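5-Carboxyvanillate Decarboxylase (Novosphingobium aromaticivorans, PDB 4QRN) probably catalyses the metal-dependent, non-oxidative removal of a carboxylate from 5-carboxyvanillate, and binds manganese and a nitro analogue of its substrate. Local coordinates at residues Gly60-Lys64 with Gly65-Leu69; Ala74-Ser78 with Glu79-Gln83; Gln324-Glu328 with Asp329-Tyr333. One frame throughout, in Å; residues are numbered along the deposited sequence. Where two conformers were deposited one is given.

Contact 1: Gly60-Lys64 with Gly65-Leu69; sequences GTADK and GMVSL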
ATOM      1  N   GLY A  60      -7.563 -15.849  25.607  1.00 16.02           N
ATOM      2  CA  GLY A  60      -6.797 -14.616  25.578  1.00 15.99           C
ATOM      3  C   GLY A  60      -5.417 -14.705  24.954  1.00 15.35           C
ATOM      4  O   GLY A  60      -4.677 -13.732  24.997  1.00 17.46           O
ATOM      5  N   THR A  61      -5.067 -15.830  24.341  1.00 13.82           N
ATOM      6  CA  THR A  61      -3.753 -15.954  23.727  1.00 13.66           C
ATOM      7  C   THR A  61      -3.774 -15.604  22.235  1.00 12.97           C
ATOM      8  O   THR A  61      -2.715 -15.460  21.620  1.00 14.40           O
ATOM      9  CB  THR A  61      -3.161 -17.356  23.902  1.00 14.39           C
ATOM     10  OG1 THR A  61      -4.022 -18.333  23.295  1.00 13.85           O
ATOM     11  CG2 THR A  61      -2.952 -17.701  25.383  1.00 15.84           C
ATOM     12  N   ALA A  62      -4.960 -15.451  21.654  1.00 11.26           N
ATOM     13  CA  ALA A  62      -5.090 -14.942  20.277  1.00 10.42           C
ATOM     14  C   ALA A  62      -4.599 -13.512  20.186  1.00 10.52           C
ATOM     15  O   ALA A  62      -4.885 -12.695  21.084  1.00 11.43           O
ATOM     16  CB  ALA A  62      -6.531 -14.980  19.888  1.00 10.76           C
ATOM     17  N   ASP A  63      -3.882 -13.191  19.107  1.00 10.03           N
ATOM     18  CA  ASP A  63      -3.500 -11.816  18.866  1.00  9.55           C
ATOM     19  C   ASP A  63      -4.699 -11.028  18.362  1.00  8.87           C
ATOM     20  O   ASP A  63      -5.773 -11.579  18.118  1.00  8.56           O
ATOM     21  CB  ASP A  63      -2.225 -11.698  17.999  1.00  9.73           C
ATOM     22  CG  ASP A  63      -2.400 -12.061  16.533  1.00  9.76           C
ATOM     23  OD1 ASP A  63      -3.525 -12.368  16.059  1.00 10.08           O
ATOM     24  OD2 ASP A  63      -1.354 -12.047  15.840  1.00  9.60           O
ATOM     25  N   LYS A  64      -4.553  -9.711  18.252  1.00  8.62           N
ATOM     26  CA  LYS A  64      -5.698  -8.895  17.870  1.00  8.85           C
ATOM     27  C   LYS A  64      -6.209  -9.241  16.479  1.00  8.11           C
ATOM     28  O   LYS A  64      -7.416  -9.187  16.211  1.00  8.46           O
ATOM     29  CB  LYS A  64      -5.338  -7.407  17.938  1.00  9.78           C
ATOM     30  CG  LYS A  64      -5.092  -6.930  19.374  1.00 11.50           C
ATOM     31  CD  LYS A  64      -4.880  -5.424  19.408  1.00 13.39           C
ATOM     32  CE  LYS A  64      -4.613  -4.903  20.793  1.00 15.40           C
ATOM     33  NZ  LYS A  64      -4.765  -3.432  20.807  1.00 18.53           N
ATOM     34  N   GLY A  65      -5.299  -9.587  15.579  1.00  8.12           N
ATOM     35  CA  GLY A  65      -5.704  -9.950  14.237  1.00  8.40           C
ATOM     36  C   GLY A  65      -6.555 -11.211  14.223  1.00  7.86           C
ATOM     37  O   GLY A  65      -7.513 -11.293  13.451  1.00  8.15           O
ATOM     38  N   MET A  66      -6.191 -12.215  15.014  1.00  8.07           N
ATOM     39  CA  MET A  66      -6.973 -13.440  15.054  1.00  7.97           C
ATOM     40  C   MET A  66      -8.352 -13.142  15.642  1.00  7.96           C
ATOM     41  O   MET A  66      -9.363 -13.666  15.152  1.00  8.25           O
ATOM     42  CB  MET A  66      -6.252 -14.528  15.856  1.00  8.65           C
ATOM     43  CG  MET A  66      -7.081 -15.790  16.004  1.00  9.61           C
ATOM     44  SD  MET A  66      -6.250 -17.120  16.876  1.00  9.59           S
ATOM     45  CE  MET A  66      -4.968 -17.529  15.711  1.00 10.32           C
ATOM     46  N   VAL A  67      -8.405 -12.356  16.722  1.00  7.96           N
ATOM     47  CA  VAL A  67      -9.699 -11.982  17.270  1.00  8.56           C
ATOM     48  C   VAL A  67     -10.548 -11.319  16.191  1.00  8.57           C
ATOM     49  O   VAL A  67     -11.731 -11.625  16.042  1.00  9.49           O
ATOM     50  CB  VAL A  67      -9.543 -11.074  18.512  1.00  9.30           C
ATOM     51  CG1 VAL A  67     -10.904 -10.536  18.977  1.00 11.22           C
ATOM     52  CG2 VAL A  67      -8.819 -11.826  19.647  1.00  9.77           C
ATOM     53  N   SER A  68      -9.953 -10.384  15.461  1.00  8.03           N
ATOM     54  CA  SER A  68     -10.712  -9.657  14.442  1.00  8.45           C
ATOM     55  C   SER A  68     -11.157 -10.563  13.298  1.00  8.64           C
ATOM     56  O   SER A  68     -12.323 -10.583  12.931  1.00 10.07           O
ATOM     57  CB  SER A  68      -9.848  -8.533  13.917  1.00  8.80           C
ATOM     58  OG  SER A  68     -10.536  -7.842  12.895  1.00  9.83           O
ATOM     59  N   LEU A  69     -10.224 -11.304  12.723  1.00  7.88           N
ATOM     60  CA  LEU A  69     -10.494 -12.066  11.511  1.00  7.86           C
ATOM     61  C   LEU A  69     -11.318 -13.321  11.799  1.00  7.95           C
ATOM     62  O   LEU A  69     -12.350 -13.557  11.154  1.00  8.72           O
ATOM     63  CB  LEU A  69      -9.149 -12.463  10.876  1.00  9.08           C
ATOM     64  CG  LEU A  69      -9.194 -13.255   9.573  1.00 10.40           C
ATOM     65  CD1 LEU A  69      -9.811 -12.415   8.470  1.00 12.03           C
ATOM     66  CD2 LEU A  69      -7.793 -13.706   9.201  1.00 10.29           C
TER

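Contact 2: Ala74-Ser78 with Glu79-Gln83; sequences AQSPS and ERATQ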
ATOM      1  N   ALA A  74     -15.667 -17.151  12.274  1.00 11.09           N
ATOM      2  CA  ALA A  74     -16.142 -18.312  13.003  1.00 12.53           C
ATOM      3  C   ALA A  74     -17.428 -18.044  13.782  1.00 14.33           C
ATOM      4  O   ALA A  74     -18.111 -18.996  14.143  1.00 16.28           O
ATOM      5  CB  ALA A  74     -15.051 -18.822  13.938  1.00 13.03           C
ATOM      6  N   GLN A  75     -17.777 -16.777  14.024  1.00 14.34           N
ATOM      7  CA  GLN A  75     -18.937 -16.448  14.874  1.00 16.84           C
ATOM      8  C   GLN A  75     -19.940 -15.434  14.300  1.00 13.70           C
ATOM      9  O   GLN A  75     -21.034 -15.298  14.827  1.00 14.70           O
ATOM     10  CB  GLN A  75     -18.458 -15.944  16.230  1.00 23.80           C
ATOM     11  CG  GLN A  75     -17.469 -16.886  16.898  1.00 32.24           C
ATOM     12  CD  GLN A  75     -16.985 -16.366  18.233  1.00 39.35           C
ATOM     13  OE1 GLN A  75     -17.072 -17.057  19.246  1.00 41.57           O
ATOM     14  NE2 GLN A  75     -16.464 -15.144  18.243  1.00 41.77           N
ATOM     15  N   SER A  76     -19.594 -14.696  13.250  1.00 11.34           N
ATOM     16  CA  SER A  76     -20.538 -13.720  12.724  1.00 10.55           C
ATOM     17  C   SER A  76     -21.774 -14.411  12.175  1.00 10.84           C
ATOM     18  O   SER A  76     -21.650 -15.411  11.471  1.00 11.50           O
ATOM     19  CB  SER A  76     -19.898 -12.926  11.583  1.00  9.83           C
ATOM     20  OG  SER A  76     -20.883 -12.177  10.866  1.00  9.28           O
ATOM     21  N   PRO A  77     -22.963 -13.835  12.424  1.00 11.06           N
ATOM     22  CA  PRO A  77     -24.198 -14.361  11.815  1.00 11.99           C
ATOM     23  C   PRO A  77     -24.438 -13.815  10.410  1.00 11.69           C
ATOM     24  O   PRO A  77     -25.473 -14.116   9.814  1.00 13.31           O
ATOM     25  CB  PRO A  77     -25.293 -13.842  12.756  1.00 12.93           C
ATOM     26  CG  PRO A  77     -24.746 -12.506  13.194  1.00 13.45           C
ATOM     27  CD  PRO A  77     -23.240 -12.718  13.349  1.00 12.46           C
ATOM     28  N   SER A  78     -23.524 -12.993   9.902  1.00 10.05           N
ATOM     29  CA  SER A  78     -23.706 -12.433   8.578  1.00  9.85           C
ATOM     30  C   SER A  78     -23.809 -13.509   7.519  1.00  8.57           C
ATOM     31  O   SER A  78     -23.165 -14.573   7.580  1.00  8.90           O
ATOM     32  CB  SER A  78     -22.586 -11.457   8.237  1.00  9.99           C
ATOM     33  OG  SER A  78     -21.332 -12.119   8.058  1.00  9.23           O
ATOM     34  N   GLU A  79     -24.575 -13.198   6.498  1.00  9.00           N
ATOM     35  CA  GLU A  79     -24.681 -14.089   5.361  1.00  9.45           C
ATOM     36  C   GLU A  79     -23.304 -14.382   4.757  1.00  8.58           C
ATOM     37  O   GLU A  79     -22.981 -15.531   4.430  1.00  9.60           O
ATOM     38  CB  GLU A  79     -25.614 -13.433   4.351  1.00 11.31           C
ATOM     39  CG  GLU A  79     -25.962 -14.242   3.152  1.00 13.90           C
ATOM     40  CD  GLU A  79     -27.103 -13.586   2.327  1.00 16.01           C
ATOM     41  OE1 GLU A  79     -27.484 -14.175   1.287  1.00 17.20           O
ATOM     42  OE2 GLU A  79     -27.627 -12.484   2.707  1.00 16.46           O
ATOM     43  N   ARG A  80     -22.502 -13.336   4.564  1.00  7.75           N
ATOM     44  CA  ARG A  80     -21.209 -13.532   3.949  1.00  8.45           C
ATOM     45  C   ARG A  80     -20.319 -14.457   4.791  1.00  7.99           C
ATOM     46  O   ARG A  80     -19.708 -15.394   4.251  1.00  8.76           O
ATOM     47  CB  ARG A  80     -20.516 -12.199   3.691  1.00  8.72           C
ATOM     48  CG  ARG A  80     -19.112 -12.356   3.124  1.00  8.96           C
ATOM     49  CD  ARG A  80     -18.524 -11.011   2.652  1.00  9.13           C
ATOM     50  NE  ARG A  80     -17.226 -11.257   2.036  1.00  8.97           N
ATOM     51  CZ  ARG A  80     -16.076 -11.363   2.701  1.00  8.17           C
ATOM     52  NH1 ARG A  80     -15.998 -11.081   3.993  1.00  8.86           N
ATOM     53  NH2 ARG A  80     -14.995 -11.761   2.040  1.00  8.08           N
ATOM     54  N   ALA A  81     -20.226 -14.219   6.099  1.00  7.72           N
ATOM     55  CA  ALA A  81     -19.321 -15.038   6.914  1.00  7.76           C
ATOM     56  C   ALA A  81     -19.791 -16.478   6.980  1.00  7.95           C
ATOM     57  O   ALA A  81     -18.992 -17.417   6.909  1.00  7.95           O
ATOM     58  CB  ALA A  81     -19.217 -14.491   8.307  1.00  8.66           C
ATOM     59  N   THR A  82     -21.084 -16.683   7.182  1.00  8.10           N
ATOM     60  CA  THR A  82     -21.552 -18.042   7.372  0.68  8.71           C
ATOM     61  C   THR A  82     -21.369 -18.867   6.109  1.00  8.54           C
ATOM     62  O   THR A  82     -21.016 -20.043   6.191  1.00  9.56           O
ATOM     63  CB  THR A  82     -23.027 -18.097   7.872  0.68 10.02           C
ATOM     64  OG1 THR A  82     -23.859 -17.396   6.953  0.68 10.18           O
ATOM     65  CG2 THR A  82     -23.170 -17.477   9.264  0.68 10.29           C
ATOM     66  N   GLN A  83     -21.608 -18.279   4.943  1.00  9.10           N
ATOM     67  CA  GLN A  83     -21.387 -19.007   3.698  1.00  9.97           C
ATOM     68  C   GLN A  83     -19.909 -19.285   3.448  1.00  8.57           C
ATOM     69  O   GLN A  83     -19.551 -20.350   2.941  1.00  9.46           O
ATOM     70  CB  GLN A  83     -21.971 -18.210   2.540  1.00 15.18           C
ATOM     71  CG  GLN A  83     -23.470 -18.277   2.423  1.00 24.54           C
ATOM     72  CD  GLN A  83     -23.972 -19.698   2.227  1.00 34.13           C
ATOM     73  OE1 GLN A  83     -23.617 -20.363   1.252  1.00 38.23           O
ATOM     74  NE2 GLN A  83     -24.796 -20.172   3.157  1.00 36.45           N
TER

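Contact 3: Gln324-Glu328 with Asp329-Tyr333; sequences QVMGE and DRVMY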
ATOM      1  N   GLN A 324       2.214  -5.118 -17.812  1.00  9.71           N
ATOM      2  CA  GLN A 324       3.239  -4.286 -18.417  1.00 11.53           C
ATOM      3  C   GLN A 324       4.493  -4.213 -17.533  1.00 10.94           C
ATOM      4  O   GLN A 324       5.616  -4.292 -18.046  1.00 12.87           O
ATOM      5  CB  GLN A 324       2.674  -2.901 -18.700  1.00 16.62           C
ATOM      6  CG  GLN A 324       3.642  -2.000 -19.480  1.00 28.59           C
ATOM      7  CD  GLN A 324       3.245  -0.533 -19.484  1.00 39.26           C
ATOM      8  OE1 GLN A 324       2.064  -0.193 -19.557  1.00 45.03           O
ATOM      9  NE2 GLN A 324       4.241   0.347 -19.407  1.00 41.93           N
ATOM     10  N   VAL A 325       4.324  -4.054 -16.223  1.00 11.04           N
ATOM     11  CA  VAL A 325       5.475  -3.902 -15.326  1.00 12.77           C
ATOM     12  C   VAL A 325       6.249  -5.211 -15.163  1.00 12.95           C
ATOM     13  O   VAL A 325       7.477  -5.234 -15.198  1.00 14.97           O
ATOM     14  CB  VAL A 325       4.991  -3.426 -13.926  1.00 14.22           C
ATOM     15  CG1 VAL A 325       6.127  -3.495 -12.898  1.00 15.45           C
ATOM     16  CG2 VAL A 325       4.440  -2.010 -14.019  1.00 15.61           C
ATOM     17  N   MET A 326       5.515  -6.301 -14.964  1.00 12.80           N
ATOM     18  CA  MET A 326       6.121  -7.593 -14.617  1.00 14.19           C
ATOM     19  C   MET A 326       6.455  -8.415 -15.856  1.00 11.74           C
ATOM     20  O   MET A 326       7.300  -9.307 -15.780  1.00 12.55           O
ATOM     21  CB  MET A 326       5.137  -8.471 -13.821  1.00 16.33           C
ATOM     22  CG  MET A 326       4.421  -7.914 -12.638  1.00 19.95           C
ATOM     23  SD  MET A 326       5.282  -8.055 -11.124  1.00 19.15           S
ATOM     24  CE  MET A 326       5.844  -9.754 -11.050  1.00 17.99           C
ATOM     25  N   GLY A 327       5.724  -8.180 -16.948  1.00 10.13           N
ATOM     26  CA  GLY A 327       5.686  -9.088 -18.085  1.00  9.60           C
ATOM     27  C   GLY A 327       4.421  -9.935 -18.051  1.00  8.72           C
ATOM     28  O   GLY A 327       4.016 -10.453 -16.997  1.00  9.30           O
ATOM     29  N   GLU A 328       3.812 -10.129 -19.219  1.00  8.68           N
ATOM     30  CA  GLU A 328       2.567 -10.888 -19.268  1.00  8.93           C
ATOM     31  C   GLU A 328       2.729 -12.361 -18.902  1.00  8.33           C
ATOM     32  O   GLU A 328       1.732 -13.006 -18.592  1.00  9.11           O
ATOM     33  CB  GLU A 328       1.898 -10.758 -20.620  1.00 10.84           C
ATOM     34  CG  GLU A 328       2.652 -11.435 -21.716  1.00 12.45           C
ATOM     35  CD  GLU A 328       1.897 -11.447 -23.028  1.00 14.00           C
ATOM     36  OE1 GLU A 328       0.940 -10.659 -23.182  1.00 15.31           O
ATOM     37  OE2 GLU A 328       2.246 -12.249 -23.916  1.00 15.57           O
ATOM     38  N   ASP A 329       3.949 -12.884 -18.895  1.00  8.18           N
ATOM     39  CA  ASP A 329       4.175 -14.257 -18.470  1.00  8.65           C
ATOM     40  C   ASP A 329       4.158 -14.418 -16.959  1.00  7.67           C
ATOM     41  O   ASP A 329       4.250 -15.550 -16.489  1.00  8.90           O
ATOM     42  CB  ASP A 329       5.542 -14.783 -18.952  1.00 11.65           C
ATOM     43  CG  ASP A 329       5.652 -14.960 -20.433  1.00 15.97           C
ATOM     44  OD1 ASP A 329       4.657 -14.800 -21.155  1.00 15.22           O
ATOM     45  OD2 ASP A 329       6.777 -15.305 -20.865  1.00 19.31           O
ATOM     46  N   ARG A 330       4.086 -13.314 -16.205  1.00  7.09           N
ATOM     47  CA  ARG A 330       4.331 -13.361 -14.765  1.00  7.05           C
ATOM     48  C   ARG A 330       3.101 -12.971 -13.955  1.00  7.26           C
ATOM     49  O   ARG A 330       3.210 -12.761 -12.746  1.00  8.18           O
ATOM     50  CB  ARG A 330       5.538 -12.497 -14.397  1.00  8.14           C
ATOM     51  CG  ARG A 330       6.799 -12.939 -15.119  1.00  8.84           C
ATOM     52  CD  ARG A 330       8.045 -12.253 -14.564  1.00  8.95           C
ATOM     53  NE  ARG A 330       8.437 -12.757 -13.249  1.00  8.80           N
ATOM     54  CZ  ARG A 330       9.133 -13.869 -13.038  1.00  8.57           C
ATOM     55  NH1 ARG A 330       9.526 -14.619 -14.063  1.00 10.06           N
ATOM     56  NH2 ARG A 330       9.442 -14.234 -11.813  1.00  8.84           N
ATOM     57  N   VAL A 331       1.935 -12.912 -14.606  1.00  6.71           N
ATOM     58  CA  VAL A 331       0.676 -12.510 -13.979  1.00  6.66           C
ATOM     59  C   VAL A 331      -0.361 -13.595 -14.264  1.00  6.27           C
ATOM     60  O   VAL A 331      -0.597 -13.944 -15.428  1.00  6.71           O
ATOM     61  CB  VAL A 331       0.202 -11.140 -14.515  1.00  7.70           C
ATOM     62  CG1 VAL A 331      -1.118 -10.735 -13.880  1.00  8.66           C
ATOM     63  CG2 VAL A 331       1.286 -10.090 -14.308  1.00  8.62           C
ATOM     64  N   MET A 332      -0.992 -14.102 -13.202  1.00  6.41           N
ATOM     65  CA  MET A 332      -1.899 -15.248 -13.259  1.00  6.55           C
ATOM     66  C   MET A 332      -3.254 -14.906 -12.673  1.00  6.18           C
ATOM     67  O   MET A 332      -3.369 -14.121 -11.727  1.00  6.64           O
ATOM     68  CB  MET A 332      -1.290 -16.402 -12.422  1.00  7.05           C
ATOM     69  CG  MET A 332      -0.049 -16.990 -13.058  1.00  8.45           C
ATOM     70  SD  MET A 332       0.805 -18.163 -11.986  1.00  9.04           S
ATOM     71  CE  MET A 332       1.638 -17.040 -10.854  1.00 13.56           C
ATOM     72  N   TYR A 333      -4.269 -15.577 -13.190  1.00  6.02           N
ATOM     73  CA  TYR A 333      -5.604 -15.508 -12.647  1.00  6.04           C
ATOM     74  C   TYR A 333      -5.706 -16.234 -11.304  1.00  6.22           C
ATOM     75  O   TYR A 333      -5.162 -17.327 -11.126  1.00  6.42           O
ATOM     76  CB  TYR A 333      -6.585 -16.152 -13.639  1.00  6.61           C
ATOM     77  CG  TYR A 333      -7.994 -16.264 -13.083  1.00  6.55           C
ATOM     78  CD1 TYR A 333      -8.784 -15.129 -12.902  1.00  6.92           C
ATOM     79  CD2 TYR A 333      -8.516 -17.486 -12.692  1.00  7.20           C
ATOM     80  CE1 TYR A 333     -10.051 -15.224 -12.344  1.00  7.56           C
ATOM     81  CE2 TYR A 333      -9.767 -17.587 -12.133  1.00  7.99           C
ATOM     82  CZ  TYR A 333     -10.536 -16.455 -11.943  1.00  8.16           C
ATOM     83  OH  TYR A 333     -11.781 -16.607 -11.373  1.00  8.70           O
TER
HETATM   84  O   HOH W   1      -0.880 -12.431 -17.800  1.00  8.21           O

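Contact 1: Gly60-Lys64 with Gly65-Leu69
Asp63 folds its carboxylate over the first turn of the helix that follows it, a worked example of the N-cap: OD1 accepts from Met66 N at 2.9 Å, three residues on, nearly in line with its own C-O bond. The torsion explains the reach. With chi1 at 72°, CG lies between the backbone N and the carbonyl carbon, which turns the carboxylate back toward amides that have no helical carbonyl before them. A negative group here would be expected to be steadied by the helix dipole. A glycerol, probably from the crystallisation liquor, bonds OD2. The backbone takes over at once, with Val67 N donating almost straight to Asp63 O (3.1 Å) and Ser68 N to Lys64 O (2.9 Å). Before the cap the chain has left helix 47-59 through a Schellman motif at Gly60, whose positive phi (82°) would press any CB against the preceding carbonyl. Lys64 leads away as an extended chain to a salt bridge with Asp220, while the hydroxyl of Ser68 bonds Asp228. A hydrophobic staple accompanies the polar cap, joining the residue before it to the fourth after it: Ala62 CB meets Val67 CG2 at 3.9 Å. Met66, its CG anti to the backbone N (chi1 176°), adds a further contact on the same methyl, its SD lying 3.7 Å from Ala62 CB.

Contact 2: Ala74-Ser78 with Glu79-Gln83
Ser78 OG meets the amide of Ala81 at the start of helix 79-89, and the hydrogen bonds are best taken first. Ala81 N donates to Ser78 OG at 3.1 Å, the N-cap bond; chi1 of 69° sets the hydroxyl between backbone N and carbonyl carbon, from where it curls over the first turn. The same OG is hydrogen-bonded to Ser76 OG (2.8 Å), either being able to donate. Ser78 O accepts from Thr82 N at 3.0 Å, nearly straight. Among the van der Waals contacts, the Ala81 methyl, its CB 3.7 Å from Ser76 CB, lets the Ser76 side chain pack on the first turn of the new helix. The charged group, Arg80, starts beside the turn but its end leads off into the ligand pocket, its NH1 bonded to Tyr73 OH and its NH2 to Tyr339 O and the bound nitrobenzoate. Replacing Ser78 by an alanine is likely to leave the Ala81 amide without its cap and the Ser76 hydroxyl without this mate. The chemistry thus implies a helix start capped by a neutral hydroxyl, with the ligand-binding Arg80 in its first turn.

Contact 3: Gln324-Glu328 with Asp329-Tyr333
Gly327 O receives Arg330 N at 3.0 Å, closing the turn between helix 316-326 and strand 331-332; the donor stands above the carbonyl plane, 49° out of it. Gly327, the first residue past the helix, has positive phi (101°), a conformation in which a CB would collide with the carbonyl of Met326. A water donates to both Glu328 O and Val331 O, at 2.8 Å each, and so spans the turn. Among the side chains, Arg330 runs alongside the helix end: its CD comes 3.3 Å from Met326 O, which sits at the guanidinium edge near its plane. A bend at chi3 (73°) then carries the head away to Val306 O through NE and to Gln258 through NH2. Met326 and Val331 cross at about a right angle, CG against CG2 at 4.2 Å. Glu328 and Asp329 place OE2 and OD1 4.5 Å apart, a pairing of like charges that Lys361 probably relieves, since it forms salt bridges with both. Backbone bonds of Arg330 and Met332 to Val308 seat the outgoing chain beside strand 306-309. The whole is the alpha-to-beta connection of a beta-alpha-beta crossover, strand 306-309 to helix 316-326 to strand 331-332, consistent with the barrel of the amidohydrolase superfamily.

Overall arrangement
Contacts 1 and 2 mark the start of two successive helices: contact 1 opens helix 64-75, and contact 2 leaves that helix to begin the next, helix 79-89. Their centres are about 17 Å apart, with nearest atoms about 5 Å apart. Both reach the pocket, contact 1 through Leu69, which touches the nitrobenzoate, and contact 2 through Arg80, whose side chain is about 3 Å from that ligand and about 9 Å from the manganese. Contact 3 lies across the chain's centre, about 35 Å from each of the others between centres; its Val331 side chain is about 12 Å from that of the metal ligand Glu41. All three also touch the second subunit.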